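Local coordinates for protein SSD1 (Saccharomyces cerevisiae S288C, PDB 7AM1), which binds mRNA, including untranslated regions, and represses translation as a non-enzymatic pseudonuclease member of the RNase II family, at residues A[173-176]-A[177-181]. Numbering follows the deposited sequence.
Sequences RPTQ and KKNDD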
ATOM      1  N   ARG A 173      14.682  25.114   4.634  1.00 49.23           N
ATOM      2  CA  ARG A 173      13.391  24.915   5.271  1.00 49.14           C
ATOM      3  C   ARG A 173      13.465  25.319   6.741  1.00 48.55           C
ATOM      4  O   ARG A 173      14.489  25.100   7.395  1.00 46.45           O
ATOM      5  CB  ARG A 173      12.965  23.454   5.162  1.00 48.16           C
ATOM      6  CG  ARG A 173      12.632  23.001   3.750  1.00 47.10           C
ATOM      7  CD  ARG A 173      12.530  21.492   3.679  1.00 44.19           C
ATOM      8  NE  ARG A 173      13.810  20.882   4.022  1.00 41.72           N
ATOM      9  CZ  ARG A 173      13.973  19.618   4.394  1.00 39.29           C
ATOM     10  NH1 ARG A 173      15.187  19.181   4.687  1.00 39.01           N
ATOM     11  NH2 ARG A 173      12.936  18.792   4.467  1.00 37.12           N
ATOM     12  N   PRO A 174      12.395  25.894   7.297  1.00 49.84           N
ATOM     13  CA  PRO A 174      12.385  26.177   8.737  1.00 49.58           C
ATOM     14  C   PRO A 174      12.511  24.892   9.542  1.00 47.16           C
ATOM     15  O   PRO A 174      12.211  23.797   9.064  1.00 44.42           O
ATOM     16  CB  PRO A 174      11.022  26.845   8.968  1.00 51.37           C
ATOM     17  CG  PRO A 174      10.568  27.294   7.627  1.00 51.94           C
ATOM     18  CD  PRO A 174      11.145  26.321   6.644  1.00 50.59           C
ATOM     19  N   THR A 175      12.963  25.037  10.789  1.00 47.87           N
ATOM     20  CA  THR A 175      13.190  23.869  11.637  1.00 48.90           C
ATOM     21  C   THR A 175      11.960  22.965  11.700  1.00 49.25           C
ATOM     22  O   THR A 175      12.069  21.741  11.561  1.00 48.15           O
ATOM     23  CB  THR A 175      13.601  24.321  13.040  1.00 50.43           C
ATOM     24  OG1 THR A 175      14.854  25.012  12.958  1.00 50.76           O
ATOM     25  CG2 THR A 175      13.735  23.131  13.991  1.00 49.85           C
ATOM     26  N   GLN A 176      10.779  23.549  11.914  1.00 50.75           N
ATOM     27  CA  GLN A 176       9.566  22.741  12.031  1.00 51.70           C
ATOM     28  C   GLN A 176       9.275  21.992  10.736  1.00 45.83           C
ATOM     29  O   GLN A 176       8.883  20.818  10.759  1.00 43.22           O
ATOM     30  CB  GLN A 176       8.385  23.635  12.414  1.00 59.67           C
ATOM     31  CG  GLN A 176       7.070  22.901  12.648  1.00 66.20           C
ATOM     32  CD  GLN A 176       7.167  21.860  13.750  1.00 71.38           C
ATOM     33  OE1 GLN A 176       6.779  20.705  13.565  1.00 72.99           O
ATOM     34  NE2 GLN A 176       7.686  22.265  14.906  1.00 73.36           N
ATOM     35  N   LYS A 177       9.458  22.656   9.596  1.00 43.78           N
ATOM     36  CA  LYS A 177       9.190  22.013   8.314  1.00 43.21           C
ATOM     37  C   LYS A 177      10.164  20.868   8.072  1.00 40.45           C
ATOM     38  O   LYS A 177       9.763  19.769   7.670  1.00 38.13           O
ATOM     39  CB  LYS A 177       9.274  23.049   7.195  1.00 47.43           C
ATOM     40  CG  LYS A 177       9.010  22.493   5.807  1.00 50.63           C
ATOM     41  CD  LYS A 177       7.688  21.746   5.768  1.00 53.49           C
ATOM     42  CE  LYS A 177       7.286  21.370   4.356  1.00 55.23           C
ATOM     43  NZ  LYS A 177       6.016  20.586   4.360  1.00 56.09           N
ATOM     44  N   LYS A 178      11.454  21.114   8.313  1.00 42.05           N
ATOM     45  CA  LYS A 178      12.453  20.055   8.225  1.00 43.21           C
ATOM     46  C   LYS A 178      12.076  18.883   9.119  1.00 40.03           C
ATOM     47  O   LYS A 178      12.111  17.724   8.690  1.00 36.55           O
ATOM     48  CB  LYS A 178      13.825  20.624   8.597  1.00 47.97           C
ATOM     49  CG  LYS A 178      14.964  19.626   8.554  1.00 51.51           C
ATOM     50  CD  LYS A 178      16.320  20.315   8.749  1.00 54.54           C
ATOM     51  CE  LYS A 178      16.805  20.979   7.466  1.00 56.34           C
ATOM     52  NZ  LYS A 178      18.241  21.370   7.538  1.00 57.31           N
ATOM     53  N   ASN A 179      11.667  19.168  10.358  1.00 41.80           N
ATOM     54  CA  ASN A 179      11.297  18.102  11.283  1.00 43.07           C
ATOM     55  C   ASN A 179      10.122  17.296  10.755  1.00 44.65           C
ATOM     56  O   ASN A 179      10.148  16.060  10.768  1.00 45.21           O
ATOM     57  CB  ASN A 179      10.950  18.682  12.652  1.00 44.79           C
ATOM     58  CG  ASN A 179      12.159  19.155  13.408  1.00 45.95           C
ATOM     59  OD1 ASN A 179      13.295  19.057  12.932  1.00 44.56           O
ATOM     60  ND2 ASN A 179      11.924  19.671  14.605  1.00 48.17           N
ATOM     61  N   ASP A 180       9.076  17.982  10.281  1.00 45.68           N
ATOM     62  CA  ASP A 180       7.906  17.286   9.759  1.00 46.90           C
ATOM     63  C   ASP A 180       8.254  16.469   8.522  1.00 43.62           C
ATOM     64  O   ASP A 180       7.779  15.340   8.364  1.00 43.19           O
ATOM     65  CB  ASP A 180       6.798  18.288   9.433  1.00 52.69           C
ATOM     66  CG  ASP A 180       6.177  18.904  10.673  1.00 59.77           C
ATOM     67  OD1 ASP A 180       6.418  18.392  11.790  1.00 61.69           O
ATOM     68  OD2 ASP A 180       5.441  19.906  10.525  1.00 63.38           O
ATOM     69  N   ASP A 181       9.095  17.019   7.641  1.00 42.44           N
ATOM     70  CA  ASP A 181       9.446  16.328   6.404  1.00 41.28           C
ATOM     71  C   ASP A 181      10.149  15.006   6.685  1.00 38.83           C
ATOM     72  O   ASP A 181       9.877  13.997   6.024  1.00 36.52           O
ATOM     73  CB  ASP A 181      10.334  17.223   5.538  1.00 42.23           C
ATOM     74  CG  ASP A 181       9.540  18.235   4.728  1.00 43.64           C
ATOM     75  OD1 ASP A 181       8.291  18.146   4.705  1.00 43.34           O
ATOM     76  OD2 ASP A 181      10.172  19.132   4.124  1.00 43.89           O
TER
HETATM   77  O   HOH W   1      13.818  16.629   5.966  1.00 49.84           O
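Arg173 NH2 meets Asp181 OD2 at 2.8 Å in a salt bridge that joins the residue just ahead of the N-cap to the second turn of the helix. The carboxylate oxygen lies 3° out of the guanidinium plane and accepts through its anti lone pair, the one turned from OD1; the two flat groups are nearly coplanar, 21° apart. Arg173 sends its CG anti to the carbonyl carbon and bends at chi3 (-62°), which folds the guanidinium back along the helix flank. Lys178 CA and CG lie over one face of the group, and Lys178 CE comes 3.7 Å from Arg173 NH1. Arg173 NH2 also donates to a water at 2.8 Å, and that water reaches Lys178 O weakly, so two acceptors fix this nitrogen. The other oxygen of the carboxylate, Asp181 OD1, takes a weak bond from Lys177 NZ at 3.4 Å; Lys177 thereby completes an Arg-Asp-Lys network. The first turn is laid down by Pro174, whose O accepts Lys178 N at 2.9 Å, followed by Thr175 O with Asn179 N and Gln176 O with Asp180 N. Farther out, Arg173 NE pairs with Asp762, while Lys178 NZ bridges to Asp795 and Glu796, which probably offsets the nearness of two positive groups. Asn179 binds the backbone of Lys800 and Tyr802 through its amide. The arrangement is that of a helix N-terminus with Pro174 as N-cap, its start tied to the second turn by the Arg173-Asp181 salt bridge, and helix 175-186 fastened to the DIS3L2-type C-terminal region just after strand 755-760 and at 795-802.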